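Local atomic coordinates of hypothetical protein (Pseudomonas aeruginosa, PDB entry 1U69), a protein that is of unknown function but belongs to the PhnB-like members of the glyoxalase clan and may be a drug-resistance protein. Residues E26-S31 / I116-T121; V82-D85 / E89-R92; G101-E104 / C110-K113; L11-A16 / T22-T27. All coordinates share one frame; numbering follows the deposited sequence.

Overall arrangement
Interaction 1 lies nearest the middle of the chain and touches the other three. Its strand 117-122 pairs with strand 78-84 of interaction 2 (Gln119 O to Val82 N, 2.8 Å) and with strand 109-111 of interaction 3 (Trp118 O to Cys110 N, 2.8 Å). Asp112 of interaction 3 joins two others: OD2 is 3.0 Å from Trp118 NE1 and 2.6 Å from Tyr24 OH of interaction 4. Interactions 2 and 4, centres about 20 Å apart, meet where Arg92 NH1 lies 2.9 Å from Thr27 O. Interactions 2 and 3 share a sheet without touching, their nearest atoms about 8 Å apart. With no established active site, the fold alone relates them.

Interaction 1 (E26-S31 / I116-T121); sequences ETFPDS and ISWQIT
Phe28 and Trp118 meet as an offset aromatic stack, and this one pair makes the contact. The ring of Phe28 and the six-membered ring of Trp118 have centroids 4.4 Å apart and planes inclined by 20°, so they are nearly parallel but slid past one another. The far end of the phenyl ring does the touching: Phe28 CZ lies 3.4 Å from Trp118 CZ3, over one face of the indole and displaced toward its rim, while Phe28 CE2 comes equally close, 3.4 Å, to Trp118 CH2. The two side chains arrive from opposite directions, one from the residue just after helix 17-27 and one from the sheet. In both, CG is anti to the carbonyl carbon (chi1 -61° in Phe28), which directs the rings between two backbones whose nearest CA atoms, Phe28 and Ile120, remain 11.3 Å apart.

Apolar packing completes the layer. The methyl CG2 of Thr27 sits over the centre of one face of the Phe28 ring, and the indole lies on the opposite side of the ring plane, displaced toward the CZ end. Leu93 and Ile97 of helix 87-99 also touch Phe28.

Polar bonds fix the surroundings rather than the stack. Ser31 OG donates to Pro29 O at 2.8 Å, within the turn leaving the helix, and Trp118 NE1 is hydrogen-bonded to Asp112 OD2, which limits rotation of the indole.

Both residues are buried. The stack joins the residue that follows the helix of the first beta-alpha-beta-beta-beta unit to the sheet of the second, the paired-module fold of the glyoxalase superfamily.

Interaction 2 (V82-D85 / E89-R92); sequences VATD and ETDR
Thr84 and Thr90 are joined hydroxyl to hydroxyl: Thr84 OG1 donates to Thr90 OG1 at 2.8 Å, and the side chains meet at about a right angle. Thr84 OG1 stands between its backbone N and carbonyl carbon (chi1 53°), a rotation that turns it to the helix and leaves CG2 available for packing. Thr90 OG1 is also bonded to Asp86 O, so its hydroxyl links the strand to the turn just before the helix.

A weaker bond runs from the backbone of Asp85 to the carboxylate of Glu89. N to OE1 is long at 3.4 Å, although the N-H...O angle of 159° is fairly straight. The stronger partner of Glu89 is Lys6 of the second subunit, in a salt bridge with OE2. The carboxylate of Asp85 is likewise engaged elsewhere, OD1 with Arg123 and OD2 with Arg57 of the third subunit; its OD2 stays 5.9 Å from Glu89 OE1.

These bonds tie the end of strand 78-84 to the start of helix 87-99, the beta-alpha connection of the second beta-alpha-beta-beta-beta unit in this glyoxalase-type fold.

Beyond the polar atoms, Glu89 lays its extended chain across Thr84. The methylene CG is 3.8 Å from Thr84 CG2, and OE1 comes within 3.5 Å of Thr84 CA. Pro122 touches both threonines, and Ile120 touches Thr84 from the neighbouring strand. At Val82 the sheet continues into a strand of the second subunit.

Interaction 3 (G101-E104 / C110-K113); sequences GGEE and CRDK
Glu103 approaches the guanidinium of Arg111 obliquely, its CG 4.4 Å from Arg111 NH2. The carboxylate turns off instead of pairing: OE2 stays 5.7 Å from NH2, while Arg111 NH1 forms a salt bridge with Glu76. The backbone carbonyls of the pair differ in how they are met: Arg111 N reaches Glu103 O in the plane of that carbonyl at 2.9 Å, whereas Glu103 N meets Arg111 O at the same length but tilted 27° from the carbonyl plane.

These reciprocal bonds define Glu103 and Arg111 as a hydrogen-bonded antiparallel pair, with both side chains on one face of the hairpin. The next pair, Glu104 and Cys110, is non-hydrogen-bonded and has its side chains on the other face; Cys110 CB packs 3.3 Å from Glu103 O.

Beyond the Glu103-Arg111 pair, toward Gly101, the chains stay close through glycine. Gly102 CA lies 3.1 Å from Arg111 O, an approach made possible by the absence of a side chain. Gly101 O receives a CA-H...O contact from Lys113, with an angle at the hydrogen of 161°. A water lies 2.6 Å from Lys113 O and bonds weakly to Gly101 O.

The hairpin follows helix 87-99 and forms one side of a four-stranded sheet, with strand 103-104 outermost in the chain. Cys110 faces Trp94, Ile97 and Val98 of that helix, Glu104 OE1 bonds Trp94 NE1, and strand 109-111 pairs inward with strand 117-122.

Interaction 4 (L11-A16 / T22-T27); sequences LWYDSA and TFYAET
Tyr13 and Tyr24 meet through their phenol hydroxyls, Tyr13 OH donating to Tyr24 OH at 2.8 Å. The side chains reach toward each other, one from the end of strand 7-13 and the other from helix 17-27. In both, chi1 (-64° in Tyr13, -58° in Tyr24) places the ring opposite the carbonyl carbon, which carries the hydroxyl ends of the two rings together. Each oxygen lies at the edge of the partner ring, in its plane. The approach is not symmetrical, because Tyr13 OH also lies 3.2 Å from Tyr24 CE2, whereas Tyr24 OH comes no nearer than 3.8 Å to a ring carbon of Tyr13 (CZ); a chi2 of -34° sets the rotation of the Tyr24 ring that presents this edge.

Within the helix, Thr27 OG1 donates to Phe23 O at 2.8 Å and sits over a face of the Phe23 ring. Trp114 and Trp118 meet Tyr13 and Tyr24 respectively, edge-to-face, and Ile116 touches both phenols.

Tyr24 OH has a second polar partner, Asp112 OD2, so a chain of bonds runs from Tyr13 through Tyr24 to a carboxylate. If Tyr24 donates to Asp112, as this order suggests, its oxygen would probably be a better acceptor for Tyr13.

Interaction 1 (E26-S31 / I116-T121)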
loop_
_atom_site.group_PDB
_atom_site.type_symbol
_atom_site.label_atom_id
_atom_site.label_comp_id
_atom_site.label_asym_id
_atom_site.label_seq_id
_atom_site.Cartn_x
_atom_site.Cartn_y
_atom_site.Cartn_z
ATOM N N GLU A 26 -5.857 -16.511 -10.437
ATOM C CA GLU A 26 -6.119 -17.791 -9.801
ATOM C C GLU A 26 -4.899 -18.288 -9.019
ATOM O O GLU A 26 -5.016 -19.202 -8.213
ATOM C CB GLU A 26 -6.607 -18.816 -10.822
ATOM C CG GLU A 26 -5.608 -19.168 -11.898
ATOM C CD GLU A 26 -6.245 -19.803 -13.129
ATOM O OE1 GLU A 26 -7.487 -19.956 -13.173
ATOM O OE2 GLU A 26 -5.482 -20.135 -14.054
ATOM N N THR A 27 -3.750 -17.645 -9.228
ATOM C CA THR A 27 -2.488 -18.056 -8.613
ATOM C C THR A 27 -2.189 -17.288 -7.342
ATOM O O THR A 27 -1.896 -17.871 -6.322
ATOM C CB THR A 27 -1.333 -17.859 -9.610
ATOM O OG1 THR A 27 -1.466 -18.798 -10.689
ATOM C CG2 THR A 27 0.022 -18.197 -8.983
ATOM N N PHE A 28 -2.224 -15.965 -7.419
ATOM C CA PHE A 28 -1.841 -15.138 -6.289
ATOM C C PHE A 28 -3.051 -14.775 -5.442
ATOM O O PHE A 28 -4.164 -14.651 -5.956
ATOM C CB PHE A 28 -1.169 -13.862 -6.793
ATOM C CG PHE A 28 0.076 -14.112 -7.574
ATOM C CD1 PHE A 28 1.253 -14.451 -6.925
ATOM C CD2 PHE A 28 0.084 -13.994 -8.956
ATOM C CE1 PHE A 28 2.419 -14.675 -7.658
ATOM C CE2 PHE A 28 1.233 -14.235 -9.692
ATOM C CZ PHE A 28 2.396 -14.571 -9.052
ATOM N N PRO A 29 -2.835 -14.543 -4.151
ATOM C CA PRO A 29 -3.912 -14.069 -3.284
ATOM C C PRO A 29 -4.329 -12.647 -3.643
ATOM O O PRO A 29 -3.519 -11.896 -4.230
ATOM C CB PRO A 29 -3.262 -14.088 -1.902
ATOM C CG PRO A 29 -1.829 -13.858 -2.174
ATOM C CD PRO A 29 -1.550 -14.626 -3.430
ATOM N N ASP A 30 -5.549 -12.261 -3.273
ATOM C CA ASP A 30 -6.034 -10.885 -3.460
ATOM C C ASP A 30 -5.740 -10.349 -4.863
ATOM O O ASP A 30 -5.217 -9.241 -5.052
ATOM C CB ASP A 30 -5.450 -9.950 -2.387
ATOM C CG ASP A 30 -6.276 -8.695 -2.203
ATOM O OD1 ASP A 30 -7.507 -8.772 -2.290
ATOM O OD2 ASP A 30 -5.787 -7.572 -1.963
ATOM N N SER A 31 -6.064 -11.164 -5.858
ATOM C CA SER A 31 -5.846 -10.804 -7.250
ATOM C C SER A 31 -7.082 -11.140 -8.091
ATOM O O SER A 31 -7.803 -12.106 -7.807
ATOM C CB SER A 31 -4.592 -11.507 -7.779
ATOM O OG SER A 31 -3.461 -11.241 -6.956
ATOM N N ILE A 116 7.796 -12.532 -17.860
ATOM C CA ILE A 116 7.848 -11.485 -16.832
ATOM C C ILE A 116 8.558 -12.029 -15.606
ATOM O O ILE A 116 8.333 -13.171 -15.208
ATOM C CB ILE A 116 6.428 -11.009 -16.505
ATOM C CG1 ILE A 116 5.880 -10.249 -17.719
ATOM C CG2 ILE A 116 6.409 -10.162 -15.241
ATOM C CD1 ILE A 116 4.416 -10.215 -17.791
ATOM N N SER A 117 9.419 -11.218 -15.014
ATOM C CA SER A 117 10.187 -11.617 -13.845
ATOM C C SER A 117 9.405 -11.413 -12.546
ATOM O O SER A 117 8.814 -10.359 -12.316
ATOM C CB SER A 117 11.497 -10.825 -13.755
ATOM O OG SER A 117 12.463 -11.273 -14.713
ATOM N N TRP A 118 9.409 -12.438 -11.706
ATOM C CA TRP A 118 8.849 -12.384 -10.363
ATOM C C TRP A 118 9.952 -12.721 -9.377
ATOM O O TRP A 118 10.818 -13.526 -9.691
ATOM C CB TRP A 118 7.722 -13.417 -10.217
ATOM C CG TRP A 118 6.554 -13.141 -11.084
ATOM C CD1 TRP A 118 6.437 -13.429 -12.410
ATOM C CD2 TRP A 118 5.337 -12.494 -10.706
ATOM N NE1 TRP A 118 5.216 -13.008 -12.880
ATOM C CE2 TRP A 118 4.522 -12.430 -11.855
ATOM C CE3 TRP A 118 4.847 -11.965 -9.506
ATOM C CZ2 TRP A 118 3.249 -11.866 -11.843
ATOM C CZ3 TRP A 118 3.580 -11.393 -9.501
ATOM C CH2 TRP A 118 2.803 -11.342 -10.664
ATOM N N GLN A 119 9.919 -12.095 -8.204
ATOM C CA GLN A 119 10.749 -12.480 -7.070
ATOM C C GLN A 119 9.814 -12.960 -5.964
ATOM O O GLN A 119 8.896 -12.248 -5.576
ATOM C CB GLN A 119 11.563 -11.302 -6.548
ATOM C CG GLN A 119 12.579 -10.735 -7.522
ATOM C CD GLN A 119 13.228 -9.504 -6.936
ATOM O OE1 GLN A 119 13.841 -9.591 -5.870
ATOM N NE2 GLN A 119 13.080 -8.351 -7.600
ATOM N N ILE A 120 10.020 -14.185 -5.485
ATOM C CA ILE A 120 9.270 -14.716 -4.373
ATOM C C ILE A 120 10.219 -14.645 -3.186
ATOM O O ILE A 120 11.126 -15.465 -3.052
ATOM C CB ILE A 120 8.780 -16.159 -4.645
ATOM C CG1 ILE A 120 8.050 -16.255 -6.006
ATOM C CG2 ILE A 120 7.910 -16.629 -3.491
ATOM C CD1 ILE A 120 6.927 -15.304 -6.211
ATOM N N THR A 121 10.037 -13.595 -2.390
ATOM C CA THR A 121 11.032 -13.121 -1.428
ATOM C C THR A 121 10.477 -13.143 -0.008
ATOM O O THR A 121 9.708 -12.273 0.377
ATOM C CB THR A 121 11.442 -11.679 -1.786
ATOM O OG1 THR A 121 11.893 -11.630 -3.143
ATOM C CG2 THR A 121 12.636 -11.205 -0.956
#

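Interaction 2 (V82-D85 / E89-R92)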
loop_
_atom_site.group_PDB
_atom_site.type_symbol
_atom_site.label_atom_id
_atom_site.label_comp_id
_atom_site.label_asym_id
_atom_site.label_seq_id
_atom_site.Cartn_x
_atom_site.Cartn_y
_atom_site.Cartn_z
ATOM N N VAL A 82 7.341 -10.198 -4.469
ATOM C CA VAL A 82 6.232 -10.657 -3.659
ATOM C C VAL A 82 6.788 -11.115 -2.323
ATOM O O VAL A 82 7.649 -11.984 -2.266
ATOM C CB VAL A 82 5.486 -11.833 -4.340
ATOM C CG1 VAL A 82 4.367 -12.336 -3.439
ATOM C CG2 VAL A 82 4.953 -11.416 -5.720
ATOM N N ALA A 83 6.303 -10.500 -1.258
ATOM C CA ALA A 83 6.755 -10.796 0.097
ATOM C C ALA A 83 5.988 -11.993 0.627
ATOM O O ALA A 83 4.763 -12.001 0.590
ATOM C CB ALA A 83 6.538 -9.610 0.987
ATOM N N THR A 84 6.698 -13.007 1.119
ATOM C CA THR A 84 6.008 -14.195 1.666
ATOM C C THR A 84 6.284 -14.347 3.168
ATOM O O THR A 84 7.335 -13.961 3.673
ATOM C CB THR A 84 6.378 -15.479 0.892
ATOM O OG1 THR A 84 7.801 -15.643 0.834
ATOM C CG2 THR A 84 5.960 -15.384 -0.561
ATOM N N ASP A 85 5.328 -14.912 3.909
ATOM C CA ASP A 85 5.491 -15.027 5.362
ATOM C C ASP A 85 5.969 -16.396 5.848
ATOM O O ASP A 85 6.373 -16.515 6.997
ATOM C CB ASP A 85 4.188 -14.696 6.088
ATOM C CG ASP A 85 4.082 -13.237 6.477
ATOM O OD1 ASP A 85 5.092 -12.484 6.391
ATOM O OD2 ASP A 85 3.003 -12.770 6.890
ATOM N N GLU A 89 3.967 -20.757 1.540
ATOM C CA GLU A 89 3.547 -19.784 0.530
ATOM C C GLU A 89 4.680 -19.556 -0.476
ATOM O O GLU A 89 4.434 -19.426 -1.671
ATOM C CB GLU A 89 3.129 -18.449 1.164
ATOM C CG GLU A 89 2.823 -17.380 0.117
ATOM C CD GLU A 89 2.284 -16.084 0.695
ATOM O OE1 GLU A 89 2.810 -15.623 1.726
ATOM O OE2 GLU A 89 1.338 -15.534 0.101
ATOM N N THR A 90 5.912 -19.512 0.024
ATOM C CA THR A 90 7.102 -19.379 -0.825
ATOM C C THR A 90 7.116 -20.471 -1.872
ATOM O O THR A 90 7.208 -20.195 -3.051
ATOM C CB THR A 90 8.386 -19.398 0.038
ATOM O OG1 THR A 90 8.331 -18.337 1.005
ATOM C CG2 THR A 90 9.640 -19.101 -0.793
ATOM N N ASP A 91 6.975 -21.730 -1.450
ATOM C CA ASP A 91 6.994 -22.839 -2.383
ATOM C C ASP A 91 5.829 -22.798 -3.348
ATOM O O ASP A 91 5.995 -23.049 -4.536
ATOM C CB ASP A 91 6.955 -24.185 -1.637
ATOM C CG ASP A 91 8.180 -24.420 -0.797
ATOM O OD1 ASP A 91 9.155 -23.649 -0.915
ATOM O OD2 ASP A 91 8.246 -25.356 0.035
ATOM N N ARG A 92 4.647 -22.470 -2.844
ATOM C CA ARG A 92 3.453 -22.528 -3.677
ATOM C C ARG A 92 3.551 -21.542 -4.825
ATOM O O ARG A 92 3.235 -21.880 -5.966
ATOM C CB ARG A 92 2.182 -22.269 -2.857
ATOM C CG ARG A 92 0.926 -22.459 -3.668
ATOM C CD ARG A 92 -0.353 -22.106 -2.909
ATOM N NE ARG A 92 -0.638 -20.663 -2.798
ATOM C CZ ARG A 92 -1.021 -19.876 -3.811
ATOM N NH1 ARG A 92 -1.165 -20.361 -5.049
ATOM N NH2 ARG A 92 -1.284 -18.588 -3.578
#

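Interaction 3 (G101-E104 / C110-K113)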
loop_
_atom_site.group_PDB
_atom_site.type_symbol
_atom_site.label_atom_id
_atom_site.label_comp_id
_atom_site.label_asym_id
_atom_site.label_seq_id
_atom_site.Cartn_x
_atom_site.Cartn_y
_atom_site.Cartn_z
ATOM N N GLY A 101 4.926 -23.136 -17.577
ATOM C CA GLY A 101 5.703 -22.670 -18.707
ATOM C C GLY A 101 6.743 -21.617 -18.356
ATOM O O GLY A 101 7.231 -20.902 -19.230
ATOM N N GLY A 102 7.098 -21.547 -17.084
ATOM C CA GLY A 102 8.041 -20.550 -16.595
ATOM C C GLY A 102 9.448 -21.098 -16.465
ATOM O O GLY A 102 9.736 -22.204 -16.940
ATOM N N GLU A 103 10.331 -20.307 -15.838
ATOM C CA GLU A 103 11.720 -20.685 -15.570
ATOM C C GLU A 103 12.157 -20.328 -14.146
ATOM O O GLU A 103 11.753 -19.297 -13.583
ATOM C CB GLU A 103 12.683 -19.992 -16.544
ATOM C CG GLU A 103 12.311 -20.094 -18.009
ATOM C CD GLU A 103 12.726 -21.403 -18.627
ATOM O OE1 GLU A 103 13.473 -22.170 -17.977
ATOM O OE2 GLU A 103 12.316 -21.662 -19.784
ATOM N N GLU A 104 12.998 -21.186 -13.571
ATOM C CA GLU A 104 13.687 -20.867 -12.333
ATOM C C GLU A 104 14.831 -19.908 -12.604
ATOM O O GLU A 104 15.424 -19.932 -13.683
ATOM C CB GLU A 104 14.250 -22.124 -11.681
ATOM C CG GLU A 104 13.192 -23.115 -11.268
ATOM C CD GLU A 104 13.731 -24.256 -10.436
ATOM O OE1 GLU A 104 13.236 -24.469 -9.304
ATOM O OE2 GLU A 104 14.634 -24.947 -10.928
ATOM N N CYS A 110 12.379 -15.705 -10.501
ATOM C CA CYS A 110 11.897 -16.652 -11.485
ATOM C C CYS A 110 11.165 -15.872 -12.584
ATOM O O CYS A 110 11.107 -14.628 -12.558
ATOM C CB CYS A 110 10.998 -17.690 -10.812
ATOM S SG CYS A 110 9.542 -16.992 -10.004
ATOM N N ARG A 111 10.681 -16.586 -13.588
ATOM C CA ARG A 111 10.072 -15.983 -14.756
ATOM C C ARG A 111 8.811 -16.737 -15.122
ATOM O O ARG A 111 8.783 -17.965 -15.072
ATOM C CB ARG A 111 11.056 -16.013 -15.926
ATOM C CG ARG A 111 12.308 -15.240 -15.656
ATOM C CD ARG A 111 12.849 -14.489 -16.848
ATOM N NE ARG A 111 13.276 -15.420 -17.873
ATOM C CZ ARG A 111 14.537 -15.693 -18.187
ATOM N NH1 ARG A 111 15.554 -15.082 -17.566
ATOM N NH2 ARG A 111 14.777 -16.588 -19.132
ATOM N N ASP A 112 7.767 -16.007 -15.502
ATOM C CA ASP A 112 6.525 -16.662 -15.906
ATOM C C ASP A 112 6.524 -17.022 -17.397
ATOM O O ASP A 112 7.478 -16.760 -18.135
ATOM C CB ASP A 112 5.271 -15.881 -15.468
ATOM C CG ASP A 112 5.054 -14.568 -16.204
ATOM O OD1 ASP A 112 5.547 -14.396 -17.341
ATOM O OD2 ASP A 112 4.310 -13.667 -15.697
ATOM N N LYS A 113 5.426 -17.645 -17.810
ATOM C CA LYS A 113 5.238 -18.137 -19.165
ATOM C C LYS A 113 5.420 -17.060 -20.223
ATOM O O LYS A 113 5.814 -17.373 -21.344
ATOM C CB LYS A 113 3.818 -18.713 -19.271
ATOM C CG LYS A 113 3.424 -19.236 -20.632
ATOM C CD LYS A 113 2.147 -20.052 -20.553
ATOM C CE LYS A 113 1.792 -20.649 -21.900
ATOM N NZ LYS A 113 0.412 -21.173 -21.914
HETATM O O HOH W 1 6.708 -19.681 -22.286
#

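Interaction 4 (L11-A16 / T22-T27)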
loop_
_atom_site.group_PDB
_atom_site.type_symbol
_atom_site.label_atom_id
_atom_site.label_comp_id
_atom_site.label_asym_id
_atom_site.label_seq_id
_atom_site.Cartn_x
_atom_site.Cartn_y
_atom_site.Cartn_z
ATOM N N LEU A 11 1.856 -4.079 -18.765
ATOM C CA LEU A 11 2.742 -5.162 -19.161
ATOM C C LEU A 11 2.362 -5.614 -20.559
ATOM O O LEU A 11 1.183 -5.807 -20.846
ATOM C CB LEU A 11 2.618 -6.321 -18.184
ATOM C CG LEU A 11 3.112 -5.978 -16.774
ATOM C CD1 LEU A 11 2.649 -7.039 -15.806
ATOM C CD2 LEU A 11 4.623 -5.828 -16.770
ATOM N N TRP A 12 3.376 -5.781 -21.408
ATOM C CA TRP A 12 3.212 -6.102 -22.829
ATOM C C TRP A 12 3.105 -7.610 -23.008
ATOM O O TRP A 12 3.905 -8.365 -22.452
ATOM C CB TRP A 12 4.423 -5.569 -23.604
ATOM C CG TRP A 12 4.279 -5.452 -25.089
ATOM C CD1 TRP A 12 4.283 -6.467 -25.998
ATOM C CD2 TRP A 12 4.163 -4.244 -25.833
ATOM N NE1 TRP A 12 4.163 -5.957 -27.267
ATOM C CE2 TRP A 12 4.088 -4.595 -27.199
ATOM C CE3 TRP A 12 4.113 -2.894 -25.492
ATOM C CZ2 TRP A 12 3.951 -3.649 -28.210
ATOM C CZ3 TRP A 12 3.976 -1.949 -26.502
ATOM C CH2 TRP A 12 3.890 -2.333 -27.842
ATOM N N TYR A 13 2.117 -8.040 -23.784
ATOM C CA TYR A 13 1.942 -9.446 -24.152
ATOM C C TYR A 13 1.780 -9.573 -25.661
ATOM O O TYR A 13 1.390 -8.622 -26.334
ATOM C CB TYR A 13 0.708 -10.053 -23.460
ATOM C CG TYR A 13 0.830 -10.094 -21.962
ATOM C CD1 TYR A 13 1.403 -11.185 -21.318
ATOM C CD2 TYR A 13 0.380 -9.023 -21.183
ATOM C CE1 TYR A 13 1.554 -11.204 -19.946
ATOM C CE2 TYR A 13 0.515 -9.039 -19.815
ATOM C CZ TYR A 13 1.101 -10.121 -19.198
ATOM O OH TYR A 13 1.249 -10.088 -17.831
ATOM N N ASP A 14 2.107 -10.756 -26.173
ATOM C CA ASP A 14 1.856 -11.148 -27.552
ATOM C C ASP A 14 0.551 -11.954 -27.579
ATOM O O ASP A 14 0.553 -13.184 -27.433
ATOM C CB ASP A 14 3.025 -12.006 -28.041
ATOM C CG ASP A 14 2.925 -12.371 -29.499
ATOM O OD1 ASP A 14 2.061 -11.829 -30.202
ATOM O OD2 ASP A 14 3.702 -13.198 -30.014
ATOM N N SER A 15 -0.560 -11.256 -27.741
ATOM C CA SER A 15 -1.884 -11.866 -27.784
ATOM C C SER A 15 -2.228 -12.793 -26.607
ATOM O O SER A 15 -2.943 -13.770 -26.804
ATOM C CB SER A 15 -2.022 -12.683 -29.072
ATOM O OG SER A 15 -1.470 -13.976 -28.865
ATOM N N ALA A 16 -1.708 -12.534 -25.413
ATOM C CA ALA A 16 -1.921 -13.425 -24.269
ATOM C C ALA A 16 -2.355 -12.710 -22.984
ATOM O O ALA A 16 -2.359 -13.330 -21.912
ATOM C CB ALA A 16 -0.648 -14.201 -23.999
ATOM N N THR A 22 -5.746 -13.914 -16.124
ATOM C CA THR A 22 -6.563 -14.964 -15.545
ATOM C C THR A 22 -5.694 -15.886 -14.696
ATOM O O THR A 22 -6.076 -16.272 -13.598
ATOM C CB THR A 22 -7.259 -15.760 -16.652
ATOM O OG1 THR A 22 -8.150 -14.896 -17.369
ATOM C CG2 THR A 22 -8.148 -16.833 -16.059
ATOM N N PHE A 23 -4.530 -16.253 -15.221
ATOM C CA PHE A 23 -3.577 -17.073 -14.474
ATOM C C PHE A 23 -3.141 -16.393 -13.178
ATOM O O PHE A 23 -3.075 -17.032 -12.134
ATOM C CB PHE A 23 -2.349 -17.392 -15.349
ATOM C CG PHE A 23 -1.230 -18.097 -14.608
ATOM C CD1 PHE A 23 -1.329 -19.427 -14.277
ATOM C CD2 PHE A 23 -0.087 -17.411 -14.234
ATOM C CE1 PHE A 23 -0.303 -20.060 -13.579
ATOM C CE2 PHE A 23 0.942 -18.047 -13.542
ATOM C CZ PHE A 23 0.823 -19.368 -13.220
ATOM N N TYR A 24 -2.822 -15.106 -13.239
ATOM C CA TYR A 24 -2.357 -14.428 -12.044
ATOM C C TYR A 24 -3.485 -14.412 -11.011
ATOM O O TYR A 24 -3.252 -14.591 -9.824
ATOM C CB TYR A 24 -1.912 -12.997 -12.342
ATOM C CG TYR A 24 -0.813 -12.818 -13.372
ATOM C CD1 TYR A 24 0.224 -13.746 -13.525
ATOM C CD2 TYR A 24 -0.799 -11.693 -14.184
ATOM C CE1 TYR A 24 1.231 -13.551 -14.470
ATOM C CE2 TYR A 24 0.211 -11.483 -15.112
ATOM C CZ TYR A 24 1.215 -12.425 -15.267
ATOM O OH TYR A 24 2.213 -12.203 -16.193
ATOM N N ALA A 25 -4.710 -14.222 -11.477
ATOM C CA ALA A 25 -5.852 -14.084 -10.579
ATOM C C ALA A 25 -6.147 -15.378 -9.813
ATOM O O ALA A 25 -6.608 -15.343 -8.663
ATOM C CB ALA A 25 -7.079 -13.606 -11.350
ATOM N N GLU A 26 -5.857 -16.511 -10.437
ATOM C CA GLU A 26 -6.119 -17.791 -9.801
ATOM C C GLU A 26 -4.899 -18.288 -9.019
ATOM O O GLU A 26 -5.016 -19.202 -8.213
ATOM C CB GLU A 26 -6.607 -18.816 -10.822
ATOM C CG GLU A 26 -5.608 -19.168 -11.898
ATOM C CD GLU A 26 -6.245 -19.803 -13.129
ATOM O OE1 GLU A 26 -7.487 -19.956 -13.173
ATOM O OE2 GLU A 26 -5.482 -20.135 -14.054
ATOM N N THR A 27 -3.750 -17.645 -9.228
ATOM C CA THR A 27 -2.488 -18.056 -8.613
ATOM C C THR A 27 -2.189 -17.288 -7.342
ATOM O O THR A 27 -1.896 -17.871 -6.322
ATOM C CB THR A 27 -1.333 -17.859 -9.610
ATOM O OG1 THR A 27 -1.466 -18.798 -10.689
ATOM C CG2 THR A 27 0.022 -18.197 -8.983
#